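Local structure of dTDP-4-dehydrorhamnose reductase (Yersinia enterocolitica, 5U9C) at residues A77-Y82 with G131-I136; N108-E113 with I151-W156; S140-C145 with T212-F217; D163-F168 with A284-T289; C200-W205 with I265-L270. The protein probably catalyses the NADPH-dependent reduction of dTDP-4-dehydro-beta-L-rhamnose to dTDP-beta-L-rhamnose in the pathway that makes this sugar nucleotide. All coordinates share one frame; numbering follows the deposited sequence.

Interaction 1 (A77-Y82 with G131-I136); sequences ARAGIY and GRSKLI
Two helices on one side of the Rossmann-type sheet, 76-97 and 129-144, press together where Ala79 and Gly80 meet Ser133. The second helix carries Tyr130 and Lys134, spaced as in the Tyr-x-x-x-Lys motif of short-chain dehydrogenases, and Ser133 lies within that stretch. Because the meeting residues are so small, the helices come close: the CA atoms of Gly80 and Ser133 are 5.6 Å apart. Ser133 reaches across with its CB, which lies 3.4 Å from Ala79 O, a van der Waals contact against the backbone of the first helix. The Ala79 methyl points back at the serine, its CB 4.0 Å from Ser133 OG. Alanine and serine suit such a place because each brings a single heavy atom beyond CB or none, and glycine lacks even the CB. The hydroxyl of Ser133 takes its polar partners elsewhere, bonding to Tyr130 O one turn back and to Asn83 ND2 on the facing helix. Ala79 also packs on Leu121 of a neighbouring subunit, which places this seam beside a subunit interface. The serine torsion fits the bond to its own helix: OG sits between the backbone N and the carbonyl carbon, with chi1 at 71°.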
# COMPACT_ATOMS: atom_id res chain seq x y z
N ALA D 77 -7.40 13.37 -21.90
CA ALA D 77 -6.94 14.52 -22.71
C ALA D 77 -7.83 15.72 -22.48
O ALA D 77 -7.36 16.86 -22.39
CB ALA D 77 -6.91 14.18 -24.20
N ARG D 78 -9.13 15.47 -22.38
CA ARG D 78 -10.09 16.54 -22.15
C ARG D 78 -9.91 17.13 -20.76
O ARG D 78 -9.91 18.35 -20.59
CB ARG D 78 -11.51 16.04 -22.35
CG ARG D 78 -12.56 17.11 -22.19
CD ARG D 78 -13.92 16.51 -22.47
NE ARG D 78 -15.00 17.48 -22.31
CZ ARG D 78 -15.61 18.13 -23.29
NH1 ARG D 78 -15.28 17.92 -24.57
NH2 ARG D 78 -16.59 18.98 -23.00
N ALA D 79 -9.74 16.27 -19.76
CA ALA D 79 -9.48 16.71 -18.39
C ALA D 79 -8.23 17.60 -18.32
O ALA D 79 -8.21 18.64 -17.64
CB ALA D 79 -9.29 15.49 -17.49
N GLY D 80 -7.17 17.17 -19.00
CA GLY D 80 -5.91 17.90 -19.01
C GLY D 80 -6.02 19.26 -19.67
O GLY D 80 -5.64 20.27 -19.10
N ILE D 81 -6.57 19.28 -20.88
CA ILE D 81 -6.73 20.53 -21.60
C ILE D 81 -7.61 21.54 -20.87
O ILE D 81 -7.23 22.70 -20.71
CB ILE D 81 -7.33 20.28 -22.98
CG1 ILE D 81 -6.35 19.44 -23.82
CG2 ILE D 81 -7.65 21.61 -23.67
CD1 ILE D 81 -6.91 18.89 -25.11
N TYR D 82 -8.76 21.07 -20.39
CA TYR D 82 -9.73 21.96 -19.75
C TYR D 82 -9.38 22.41 -18.35
O TYR D 82 -9.66 23.56 -17.99
CB TYR D 82 -11.10 21.28 -19.67
CG TYR D 82 -11.93 21.27 -20.93
CD1 TYR D 82 -11.41 20.83 -22.14
CD2 TYR D 82 -13.28 21.62 -20.88
CE1 TYR D 82 -12.20 20.79 -23.30
CE2 TYR D 82 -14.08 21.58 -22.03
CZ TYR D 82 -13.53 21.16 -23.23
OH TYR D 82 -14.33 21.13 -24.36
N GLY D 131 -9.36 14.34 -10.51
CA GLY D 131 -8.60 14.85 -9.36
C GLY D 131 -7.18 15.28 -9.72
O GLY D 131 -6.72 16.36 -9.29
N ARG D 132 -6.50 14.47 -10.54
CA ARG D 132 -5.17 14.82 -11.00
C ARG D 132 -5.17 16.15 -11.77
O ARG D 132 -4.29 16.98 -11.58
CB ARG D 132 -4.61 13.72 -11.90
CG ARG D 132 -4.31 12.42 -11.17
CD ARG D 132 -3.98 11.28 -12.11
NE ARG D 132 -3.87 10.05 -11.36
CZ ARG D 132 -4.59 8.95 -11.50
NH1 ARG D 132 -5.43 8.79 -12.52
NH2 ARG D 132 -4.36 7.92 -10.69
N SER D 133 -6.17 16.32 -12.66
CA SER D 133 -6.25 17.54 -13.48
C SER D 133 -6.49 18.79 -12.64
O SER D 133 -5.91 19.85 -12.91
CB SER D 133 -7.30 17.40 -14.59
OG SER D 133 -8.65 17.40 -14.09
N LYS D 134 -7.32 18.67 -11.61
CA LYS D 134 -7.57 19.79 -10.70
C LYS D 134 -6.33 20.13 -9.87
O LYS D 134 -6.00 21.32 -9.67
CB LYS D 134 -8.75 19.49 -9.77
CG LYS D 134 -10.12 19.35 -10.46
CD LYS D 134 -10.61 20.59 -11.21
CE LYS D 134 -10.79 21.79 -10.30
NZ LYS D 134 -11.40 22.95 -10.99
N LEU D 135 -5.64 19.08 -9.40
CA LEU D 135 -4.44 19.26 -8.58
C LEU D 135 -3.31 19.93 -9.34
O LEU D 135 -2.65 20.80 -8.82
CB LEU D 135 -3.95 17.93 -8.03
CG LEU D 135 -2.68 17.99 -7.18
CD1 LEU D 135 -2.84 18.94 -6.00
CD2 LEU D 135 -2.30 16.59 -6.70
N ILE D 136 -3.07 19.50 -10.57
CA ILE D 136 -1.98 20.13 -11.32
C ILE D 136 -2.42 21.58 -11.68
O ILE D 136 -1.58 22.49 -11.73
CB ILE D 136 -1.53 19.28 -12.53
CG1 ILE D 136 -0.25 19.86 -13.17
CG2 ILE D 136 -2.63 19.14 -13.56
CD1 ILE D 136 0.99 19.75 -12.32

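Interaction 2 (N108-E113 with I151-W156); sequences NVFGGE and IIRAGW
Arg153 reaches from its strand to Val109 and Phe110 in the loop after strand 100-106, part of the Rossmann-type domain; its chain, extended from CG to NE (chi2 -172°), carries the guanidinium there. Val109 lays its CG2 methyl over one face of the guanidinium, 3.5 Å from Arg153 NE, and the same methyl lies over one face of the Phe110 ring, displaced toward its rim. Phe110 meets the arginine obliquely: its CZ is 3.6 Å from Arg153 NH1, and the ring and guanidinium planes stand 84° apart. A branched methyl and a ring suit this place because they shield the flat cation without competing for its N-H groups. Those groups have polar partners: NH1 bonds to His216 NE2, and NH2 forms a salt bridge with Glu138, which, shared with Arg142, probably offsets part of the charge. Phe110 in turn stacks on Tyr118. The contact thus ties the loop after strand 100-106 to strand 149-154, with Glu138 supplied by helix 129-144 and His216 by the adjacent strand 213-217.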
# COMPACT_ATOMS: atom_id res chain seq x y z
N ASN D 108 -11.67 16.18 -4.56
CA ASN D 108 -11.13 15.04 -5.35
C ASN D 108 -9.63 15.05 -5.54
O ASN D 108 -9.10 14.13 -6.15
CB ASN D 108 -11.80 14.92 -6.73
CG ASN D 108 -12.94 13.94 -6.75
OD1 ASN D 108 -14.10 14.34 -6.79
ND2 ASN D 108 -12.61 12.64 -6.71
N VAL D 109 -8.93 16.08 -5.06
CA VAL D 109 -7.48 16.04 -5.09
C VAL D 109 -7.02 15.04 -4.01
O VAL D 109 -5.86 14.62 -3.99
CB VAL D 109 -6.80 17.41 -4.90
CG1 VAL D 109 -7.23 18.38 -6.00
CG2 VAL D 109 -7.06 17.99 -3.51
N PHE D 110 -7.93 14.67 -3.11
CA PHE D 110 -7.64 13.69 -2.08
C PHE D 110 -8.35 12.35 -2.37
O PHE D 110 -9.27 12.29 -3.21
CB PHE D 110 -8.12 14.17 -0.71
CG PHE D 110 -7.45 15.42 -0.23
CD1 PHE D 110 -6.13 15.38 0.22
CD2 PHE D 110 -8.13 16.62 -0.21
CE1 PHE D 110 -5.50 16.53 0.68
CE2 PHE D 110 -7.51 17.77 0.25
CZ PHE D 110 -6.20 17.73 0.69
N GLY D 111 -7.92 11.31 -1.67
CA GLY D 111 -8.58 10.03 -1.74
C GLY D 111 -7.69 8.82 -1.77
O GLY D 111 -8.05 7.79 -1.22
N GLY D 112 -6.52 8.94 -2.40
CA GLY D 112 -5.62 7.83 -2.52
C GLY D 112 -5.14 7.32 -1.19
O GLY D 112 -4.86 6.13 -1.04
N GLU D 113 -5.07 8.19 -0.20
CA GLU D 113 -4.62 7.74 1.12
C GLU D 113 -5.60 6.85 1.84
O GLU D 113 -5.20 6.06 2.69
CB GLU D 113 -4.24 8.93 2.00
CG GLU D 113 -3.75 8.53 3.38
CD GLU D 113 -3.20 9.69 4.18
OE1 GLU D 113 -3.00 10.80 3.61
OE2 GLU D 113 -2.99 9.48 5.39
N ILE D 151 -7.12 29.57 -3.46
CA ILE D 151 -7.59 28.27 -3.95
C ILE D 151 -8.56 27.75 -2.91
O ILE D 151 -8.20 27.64 -1.71
CB ILE D 151 -6.42 27.29 -4.12
CG1 ILE D 151 -5.57 27.74 -5.31
CG2 ILE D 151 -6.93 25.87 -4.34
CD1 ILE D 151 -4.21 27.08 -5.38
N ILE D 152 -9.79 27.49 -3.33
CA ILE D 152 -10.82 26.98 -2.45
C ILE D 152 -11.23 25.60 -2.92
O ILE D 152 -11.63 25.41 -4.09
CB ILE D 152 -12.07 27.85 -2.42
CG1 ILE D 152 -11.71 29.30 -2.07
CG2 ILE D 152 -13.09 27.27 -1.43
CD1 ILE D 152 -12.91 30.23 -2.08
N ARG D 153 -11.15 24.64 -2.03
CA ARG D 153 -11.57 23.28 -2.34
C ARG D 153 -12.96 23.07 -1.78
O ARG D 153 -13.20 23.25 -0.59
CB ARG D 153 -10.59 22.25 -1.78
CG ARG D 153 -9.16 22.39 -2.26
CD ARG D 153 -8.29 21.22 -1.82
NE ARG D 153 -6.91 21.31 -2.27
CZ ARG D 153 -5.82 21.32 -1.50
NH1 ARG D 153 -5.88 21.19 -0.18
NH2 ARG D 153 -4.63 21.39 -2.09
N ALA D 154 -13.89 22.75 -2.68
CA ALA D 154 -15.28 22.45 -2.33
C ALA D 154 -15.48 20.94 -2.46
O ALA D 154 -14.78 20.27 -3.21
CB ALA D 154 -16.25 23.18 -3.26
N GLY D 155 -16.44 20.43 -1.72
CA GLY D 155 -16.78 19.02 -1.74
C GLY D 155 -17.93 18.80 -2.71
O GLY D 155 -17.91 19.30 -3.84
N TRP D 156 -18.94 18.04 -2.29
CA TRP D 156 -20.12 17.79 -3.13
C TRP D 156 -21.01 19.05 -3.14
O TRP D 156 -21.67 19.36 -2.14
CB TRP D 156 -20.91 16.60 -2.61
CG TRP D 156 -20.14 15.29 -2.64
CD1 TRP D 156 -19.14 14.94 -3.51
CD2 TRP D 156 -20.44 14.12 -1.89
NE1 TRP D 156 -18.75 13.64 -3.28
CE2 TRP D 156 -19.54 13.11 -2.30
CE3 TRP D 156 -21.34 13.83 -0.88
CZ2 TRP D 156 -19.54 11.84 -1.73
CZ3 TRP D 156 -21.34 12.56 -0.32
CH2 TRP D 156 -20.45 11.58 -0.74

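Interaction 3 (S140-C145 with T212-F217); sequences SVRNAC and TGTLHF
Thr214 OG1 is gripped by two partners, the guanidinium of Arg142 and a water. Arg142 NH1 donates to it over 2.7 Å, with an N-H...O angle of 151°, and the hydroxyl lies at the edge of the guanidinium, tilted 19° from its plane. The water is 2.7 Å from Thr214 OG1 and accepts from Arg142 NE at 2.9 Å, so a bridge runs beside the direct bond and two nitrogens of one arginine converge on one threonine. This pairing should limit rotation of the guanidinium. Thr214 CG2 lies beside it, 3.8 Å from Arg142 NH1. Arginine suits the helix position because its length is needed; the CA of Arg142 is 9.4 Å from the CA of Thr214, and the side chain, extended from CG to NE (chi3 -171°), spans the gap and crosses the threonine at about a right angle. Threonine offers a compact hydroxyl on a beta-branched residue well suited to a strand. Arg142 NH1 also forms a salt bridge with Glu138, one turn earlier on the same helix. A bound citrate, probably from the crystallisation liquor, lies about 3 Å from the side chain of Arg142. The bond joins the C-terminal end of helix 129-144 to strand 213-217, the outermost strand, within this chain, of the parallel Rossmann-type sheet, reaching past neighbouring strand 149-154, whose Ile151 and Arg153 touch Arg142.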
# COMPACT_ATOMS: atom_id res chain seq x y z
N SER D 140 -0.32 25.12 -10.97
CA SER D 140 -0.14 26.20 -11.95
C SER D 140 -0.48 27.56 -11.35
O SER D 140 0.22 28.55 -11.59
CB SER D 140 -1.04 25.98 -13.17
OG SER D 140 -0.57 24.91 -13.92
N VAL D 141 -1.54 27.59 -10.56
CA VAL D 141 -2.00 28.80 -9.89
C VAL D 141 -0.98 29.26 -8.83
O VAL D 141 -0.56 30.43 -8.85
CB VAL D 141 -3.40 28.60 -9.30
CG1 VAL D 141 -3.80 29.77 -8.39
CG2 VAL D 141 -4.43 28.43 -10.42
N ARG D 142 -0.56 28.34 -7.96
CA ARG D 142 0.42 28.66 -6.89
C ARG D 142 1.74 29.15 -7.39
O ARG D 142 2.27 30.14 -6.87
CB ARG D 142 0.72 27.46 -5.99
CG ARG D 142 -0.41 27.11 -5.07
CD ARG D 142 0.06 26.28 -3.89
NE ARG D 142 -1.12 25.82 -3.18
CZ ARG D 142 -1.85 24.79 -3.57
NH1 ARG D 142 -2.95 24.47 -2.90
NH2 ARG D 142 -1.50 24.08 -4.65
N ASN D 143 2.31 28.42 -8.34
CA ASN D 143 3.58 28.76 -8.93
C ASN D 143 3.57 30.15 -9.63
O ASN D 143 4.51 30.91 -9.49
CB ASN D 143 4.04 27.67 -9.90
CG ASN D 143 4.26 26.32 -9.20
OD1 ASN D 143 4.00 26.16 -8.00
ND2 ASN D 143 4.70 25.33 -9.98
N ALA D 144 2.49 30.49 -10.34
CA ALA D 144 2.40 31.77 -11.06
C ALA D 144 2.01 32.97 -10.18
O ALA D 144 2.62 34.03 -10.30
CB ALA D 144 1.41 31.65 -12.21
N CYS D 145 1.00 32.81 -9.33
CA CYS D 145 0.47 33.91 -8.50
C CYS D 145 0.68 33.69 -7.01
O CYS D 145 -0.23 33.93 -6.21
CB CYS D 145 -1.03 34.03 -8.76
SG CYS D 145 -1.42 34.27 -10.49
N THR D 212 -5.77 35.29 0.74
CA THR D 212 -4.89 34.45 -0.09
C THR D 212 -4.55 33.10 0.55
O THR D 212 -4.67 32.93 1.75
CB THR D 212 -3.56 35.17 -0.42
OG1 THR D 212 -2.89 35.52 0.79
CG2 THR D 212 -3.79 36.45 -1.25
N GLY D 213 -4.11 32.16 -0.28
CA GLY D 213 -3.72 30.83 0.20
C GLY D 213 -4.67 29.73 -0.25
O GLY D 213 -5.27 29.86 -1.30
N THR D 214 -4.76 28.66 0.53
CA THR D 214 -5.59 27.50 0.20
C THR D 214 -6.55 27.24 1.36
O THR D 214 -6.13 27.19 2.53
CB THR D 214 -4.73 26.26 -0.11
OG1 THR D 214 -4.02 26.47 -1.35
CG2 THR D 214 -5.61 25.00 -0.30
N LEU D 215 -7.83 27.05 1.04
CA LEU D 215 -8.86 26.77 2.03
C LEU D 215 -9.78 25.66 1.57
O LEU D 215 -9.97 25.44 0.38
CB LEU D 215 -9.72 28.01 2.26
CG LEU D 215 -9.12 29.17 3.04
CD1 LEU D 215 -9.98 30.41 2.87
CD2 LEU D 215 -8.98 28.79 4.51
N HIS D 216 -10.34 24.95 2.54
CA HIS D 216 -11.36 23.94 2.31
C HIS D 216 -12.65 24.60 2.76
O HIS D 216 -12.72 25.11 3.88
CB HIS D 216 -11.08 22.75 3.21
CG HIS D 216 -9.94 21.91 2.76
ND1 HIS D 216 -9.64 20.70 3.34
CD2 HIS D 216 -9.09 22.06 1.72
CE1 HIS D 216 -8.61 20.16 2.71
NE2 HIS D 216 -8.25 20.97 1.73
N PHE D 217 -13.68 24.58 1.92
CA PHE D 217 -14.95 25.19 2.26
C PHE D 217 -16.06 24.14 2.13
O PHE D 217 -16.49 23.78 1.01
CB PHE D 217 -15.24 26.45 1.41
CG PHE D 217 -16.42 27.26 1.92
CD1 PHE D 217 -17.72 26.87 1.61
CD2 PHE D 217 -16.24 28.37 2.73
CE1 PHE D 217 -18.80 27.58 2.08
CE2 PHE D 217 -17.33 29.08 3.19
CZ PHE D 217 -18.61 28.69 2.87
O HOH W 1 -1.97 28.19 -1.67

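Interaction 4 (D163-F168 with A284-T289); sequences DKDHKF and AKYVGT
The Tyr286 ring and the Asp165 carboxylate meet edge-on to the ring, OD2 lying at its rim and in its plane, with the two planes 32° apart. The aspartate heads an Asx turn, its OD1 accepting from Lys167 N at 2.9 Å, nearly along the C-O direction. Across the contact, Tyr286 OH donates to Asp165 OD2 in a short bond of 2.5 Å; the hydroxyl approaches on the anti side of the carboxylate, 22° out of its plane. OD1 thus serves the chain that follows (Lys167 N, and weakly Gly170 N), OD2 the tyrosine. The aspartate reaches both because its CG is anti to the backbone N (chi1 -171°). Tyrosine suits its site because its ring holds a hydroxyl well out from helix 279-288 in this buried spot, where Gly161 N also bonds to it and Phe290 meets the ring edge-to-face. Asp165 directly follows helix 161-164, and its turn leads through Lys167, at the N-cap position of helix 168-177, to Phe168, which contacts (R)-malate where that ligand is bound. At the backbone of Tyr286, the carbonyl O accepts Thr289 OG1 at 2.7 Å and Thr289 N at 3.1 Å.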
# COMPACT_ATOMS: atom_id res chain seq x y z
N ASP D 163 -35.37 25.02 -10.48
CA ASP D 163 -35.20 25.16 -11.92
C ASP D 163 -33.90 24.58 -12.51
O ASP D 163 -33.92 24.01 -13.60
CB ASP D 163 -35.29 26.65 -12.32
CG ASP D 163 -36.60 27.31 -11.88
OD1 ASP D 163 -37.65 26.62 -11.79
OD2 ASP D 163 -36.58 28.54 -11.66
N LYS D 164 -32.79 24.70 -11.77
CA LYS D 164 -31.45 24.33 -12.28
C LYS D 164 -30.76 23.09 -11.70
O LYS D 164 -29.81 22.59 -12.30
CB LYS D 164 -30.48 25.50 -12.00
CG LYS D 164 -30.89 26.85 -12.55
CD LYS D 164 -30.88 26.87 -14.07
CE LYS D 164 -31.19 28.26 -14.61
NZ LYS D 164 -30.21 29.28 -14.12
N ASP D 165 -31.18 22.63 -10.54
CA ASP D 165 -30.50 21.50 -9.91
C ASP D 165 -30.83 20.17 -10.56
O ASP D 165 -31.89 19.62 -10.32
CB ASP D 165 -30.81 21.46 -8.40
CG ASP D 165 -29.96 20.44 -7.64
OD1 ASP D 165 -29.43 19.48 -8.24
OD2 ASP D 165 -29.82 20.62 -6.41
N HIS D 166 -29.91 19.67 -11.39
CA HIS D 166 -30.05 18.34 -12.01
C HIS D 166 -28.91 17.44 -11.52
O HIS D 166 -28.55 16.46 -12.16
CB HIS D 166 -30.16 18.44 -13.54
CG HIS D 166 -31.26 19.35 -14.00
ND1 HIS D 166 -32.59 18.95 -14.03
CD2 HIS D 166 -31.25 20.64 -14.40
CE1 HIS D 166 -33.33 19.96 -14.44
NE2 HIS D 166 -32.54 21.00 -14.67
N LYS D 167 -28.36 17.78 -10.36
CA LYS D 167 -27.33 16.98 -9.73
C LYS D 167 -28.01 16.03 -8.71
O LYS D 167 -29.23 15.85 -8.74
CB LYS D 167 -26.31 17.90 -9.04
CG LYS D 167 -25.53 18.79 -9.98
CD LYS D 167 -24.80 18.00 -11.05
CE LYS D 167 -23.85 18.90 -11.82
NZ LYS D 167 -23.30 18.20 -13.01
N PHE D 168 -27.22 15.48 -7.79
CA PHE D 168 -27.73 14.54 -6.81
C PHE D 168 -28.98 15.00 -6.05
O PHE D 168 -29.97 14.28 -6.02
CB PHE D 168 -26.64 14.13 -5.80
CG PHE D 168 -27.08 13.05 -4.86
CD1 PHE D 168 -27.24 11.73 -5.33
CD2 PHE D 168 -27.37 13.33 -3.53
CE1 PHE D 168 -27.68 10.71 -4.47
CE2 PHE D 168 -27.81 12.32 -2.67
CZ PHE D 168 -27.98 11.01 -3.15
N ALA D 284 -30.85 21.38 4.91
CA ALA D 284 -32.26 21.78 5.18
C ALA D 284 -32.59 23.14 4.55
O ALA D 284 -33.61 23.27 3.88
CB ALA D 284 -32.57 21.79 6.67
N LYS D 285 -31.72 24.12 4.73
CA LYS D 285 -31.93 25.46 4.12
C LYS D 285 -32.05 25.38 2.60
O LYS D 285 -32.90 26.04 2.00
CB LYS D 285 -30.80 26.42 4.47
CG LYS D 285 -30.71 26.80 5.95
CD LYS D 285 -29.68 27.91 6.19
CE LYS D 285 -30.07 29.21 5.49
NZ LYS D 285 -29.06 30.29 5.67
N TYR D 286 -31.20 24.57 1.98
CA TYR D 286 -31.23 24.42 0.53
C TYR D 286 -32.49 23.69 0.05
O TYR D 286 -33.14 24.12 -0.90
CB TYR D 286 -29.97 23.71 0.02
CG TYR D 286 -30.00 23.49 -1.47
CD1 TYR D 286 -30.08 24.58 -2.33
CD2 TYR D 286 -29.96 22.20 -2.02
CE1 TYR D 286 -30.15 24.41 -3.70
CE2 TYR D 286 -30.00 22.02 -3.40
CZ TYR D 286 -30.09 23.13 -4.23
OH TYR D 286 -30.13 23.00 -5.59
N VAL D 287 -32.85 22.61 0.73
CA VAL D 287 -34.05 21.84 0.36
C VAL D 287 -35.30 22.71 0.53
O VAL D 287 -36.23 22.59 -0.25
CB VAL D 287 -34.17 20.54 1.17
CG1 VAL D 287 -35.51 19.85 0.93
CG2 VAL D 287 -33.01 19.61 0.84
N GLY D 288 -35.30 23.59 1.54
CA GLY D 288 -36.43 24.51 1.76
C GLY D 288 -36.75 25.41 0.56
O GLY D 288 -37.90 25.81 0.38
N THR D 289 -35.76 25.71 -0.28
CA THR D 289 -35.99 26.53 -1.47
C THR D 289 -36.78 25.80 -2.57
O THR D 289 -37.11 26.40 -3.57
CB THR D 289 -34.68 27.05 -2.11
OG1 THR D 289 -33.94 25.98 -2.71
CG2 THR D 289 -33.81 27.80 -1.08

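Interaction 5 (C200-W205 with I265-L270); sequences CNFIIW and IYMSIL
Phe202 and Trp205 of helix 196-209 meet Met267 and Leu270 of a loop in a Met-aromatic and aliphatic-aromatic cluster at one side of the Rossmann-type sheet. Met267 is modelled as selenomethionine, in place of methionine, whose sulfur would probably sit likewise. In the conformer described, its SE lies 4.5 Å from the Phe202 ring centroid, 33° off the ring normal, an oblique approach whose nearest carbon is Phe202 CE1 at 3.9 Å. Leu270 meets the same ring from another direction, its CD1 at the edge and near the plane, 3.9 Å from Phe202 CE1. Leu270 also serves Trp205: its CB is 3.9 Å from Trp205 CH2, and its CD1 lies 4.0 Å from the same atom. One branched leucine therefore bridges two aromatic rings. Phe202 and Trp205, three residues apart on one helix, both hold CG anti to the backbone N (chi1 175° for Phe202), which sends both rings out toward the loop. Further out, Phe202 touches Leu215 and meets the Phe217 ring, so the cluster continues onto strand 213-217, while Trp205 NE1 has a weak bond to Asp272 OD1. The loop itself is held in shape by Ser264 OG, which takes the Met267 N-H, and by Leu270 N bonding to Met267 O at 3.1 Å.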
# COMPACT_ATOMS: atom_id res chain seq x y z
N CYS D 200 -20.74 31.24 -2.17
CA CYS D 200 -20.88 32.53 -2.86
C CYS D 200 -20.65 33.69 -1.87
O CYS D 200 -19.86 34.57 -2.11
CB CYS D 200 -22.28 32.65 -3.48
SG CYS D 200 -22.63 34.26 -4.22
N ASN D 201 -21.36 33.65 -0.75
CA ASN D 201 -21.21 34.69 0.27
C ASN D 201 -19.76 34.80 0.75
O ASN D 201 -19.26 35.91 0.96
CB ASN D 201 -22.16 34.42 1.44
CG ASN D 201 -23.64 34.54 1.05
OD1 ASN D 201 -23.99 35.28 0.13
ND2 ASN D 201 -24.50 33.83 1.77
N PHE D 202 -19.10 33.65 0.92
CA PHE D 202 -17.71 33.63 1.35
C PHE D 202 -16.81 34.26 0.29
O PHE D 202 -15.88 35.01 0.62
CB PHE D 202 -17.19 32.23 1.69
CG PHE D 202 -15.73 32.21 2.03
CD1 PHE D 202 -15.29 32.56 3.30
CD2 PHE D 202 -14.78 31.96 1.05
CE1 PHE D 202 -13.94 32.59 3.60
CE2 PHE D 202 -13.43 32.02 1.34
CZ PHE D 202 -13.01 32.32 2.62
N ILE D 203 -17.09 33.96 -0.97
CA ILE D 203 -16.31 34.49 -2.08
C ILE D 203 -16.41 36.02 -2.15
O ILE D 203 -15.39 36.68 -2.39
CB ILE D 203 -16.69 33.82 -3.40
CG1 ILE D 203 -16.17 32.38 -3.40
CG2 ILE D 203 -16.11 34.59 -4.57
CD1 ILE D 203 -16.60 31.55 -4.60
N ILE D 204 -17.60 36.58 -1.93
CA ILE D 204 -17.78 38.04 -1.95
C ILE D 204 -16.91 38.65 -0.84
O ILE D 204 -16.20 39.64 -1.05
CB ILE D 204 -19.27 38.43 -1.78
CG1 ILE D 204 -20.11 37.87 -2.95
CG2 ILE D 204 -19.44 39.94 -1.67
CD1 ILE D 204 -19.77 38.44 -4.31
N TRP D 205 -16.93 38.02 0.33
CA TRP D 205 -16.11 38.46 1.46
C TRP D 205 -14.62 38.36 1.09
O TRP D 205 -13.85 39.28 1.38
CB TRP D 205 -16.43 37.62 2.71
CG TRP D 205 -15.53 37.89 3.90
CD1 TRP D 205 -15.77 38.76 4.92
CD2 TRP D 205 -14.26 37.29 4.17
NE1 TRP D 205 -14.72 38.73 5.82
CE2 TRP D 205 -13.78 37.85 5.38
CE3 TRP D 205 -13.47 36.34 3.51
CZ2 TRP D 205 -12.55 37.49 5.94
CZ3 TRP D 205 -12.25 35.97 4.08
CH2 TRP D 205 -11.80 36.55 5.28
N ILE D 265 -8.88 23.62 8.86
CA ILE D 265 -8.21 24.04 10.09
C ILE D 265 -7.94 25.54 10.05
O ILE D 265 -7.41 26.09 11.00
CB ILE D 265 -6.87 23.32 10.29
CG1 ILE D 265 -5.99 23.46 9.03
CG2 ILE D 265 -7.15 21.86 10.59
CD1 ILE D 265 -4.56 22.99 9.22
N TYR D 266 -8.28 26.21 8.94
CA TYR D 266 -8.01 27.65 8.81
C TYR D 266 -9.23 28.57 8.72
O TYR D 266 -9.06 29.78 8.79
CB TYR D 266 -7.11 27.93 7.57
CG TYR D 266 -5.72 27.28 7.59
CD1 TYR D 266 -4.95 27.25 8.75
CD2 TYR D 266 -5.15 26.81 6.42
CE1 TYR D 266 -3.69 26.70 8.76
CE2 TYR D 266 -3.88 26.25 6.42
CZ TYR D 266 -3.15 26.20 7.59
OH TYR D 266 -1.90 25.66 7.62
N MSE D 267 -10.43 28.03 8.55
CA MSE D 267 -11.62 28.88 8.42
C MSE D 267 -11.91 29.66 9.68
O MSE D 267 -12.34 30.81 9.60
CB MSE D 267 -12.82 28.06 7.97
CG MSE D 267 -12.68 27.67 6.49
SE MSE D 267 -13.17 29.15 5.29
CE MSE D 267 -14.94 29.32 6.10
N SER D 268 -11.63 29.06 10.84
CA SER D 268 -11.88 29.74 12.12
C SER D 268 -11.04 31.00 12.36
O SER D 268 -11.43 31.85 13.13
CB SER D 268 -11.70 28.76 13.29
OG SER D 268 -10.33 28.47 13.50
N ILE D 269 -9.88 31.13 11.73
CA ILE D 269 -9.08 32.35 11.92
C ILE D 269 -9.62 33.54 11.12
O ILE D 269 -9.23 34.68 11.39
CB ILE D 269 -7.56 32.15 11.70
CG1 ILE D 269 -7.22 31.69 10.28
CG2 ILE D 269 -6.99 31.16 12.72
CD1 ILE D 269 -5.74 31.46 10.07
N LEU D 270 -10.53 33.29 10.17
CA LEU D 270 -11.14 34.36 9.38
C LEU D 270 -12.37 34.81 10.18
O LEU D 270 -13.49 34.47 9.85
CB LEU D 270 -11.51 33.83 8.00
CG LEU D 270 -10.36 33.13 7.28
CD1 LEU D 270 -10.80 32.73 5.89
CD2 LEU D 270 -9.14 34.03 7.22

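How the interactions relate
Interactions 1, 2 and 3 form a connected group. Gly131 and Lys134 of interaction 1 pack on Val109 of interaction 2, and neighbouring strands join interactions 2 and 3, with Arg153 N 2.8 Å from Leu215 O, probably a hydrogen bond. Arg153 and Arg142 share Glu138, and their side chains lie about 4 and 3 Å from a bound citrate. Interaction 5 abuts interaction 3 (Phe217 CE2 to Phe202 CB, 3.5 Å) and interaction 2, where Ile152 packs on Phe202. Across the assembly, Ala77 of interaction 1 meets Ile265 of a neighbouring subunit. Interaction 4 touches none of the others, the nearest atoms of interactions 2 and 5 being about 7 Å off; it holds Phe168, a malate-binding residue when that ligand is present.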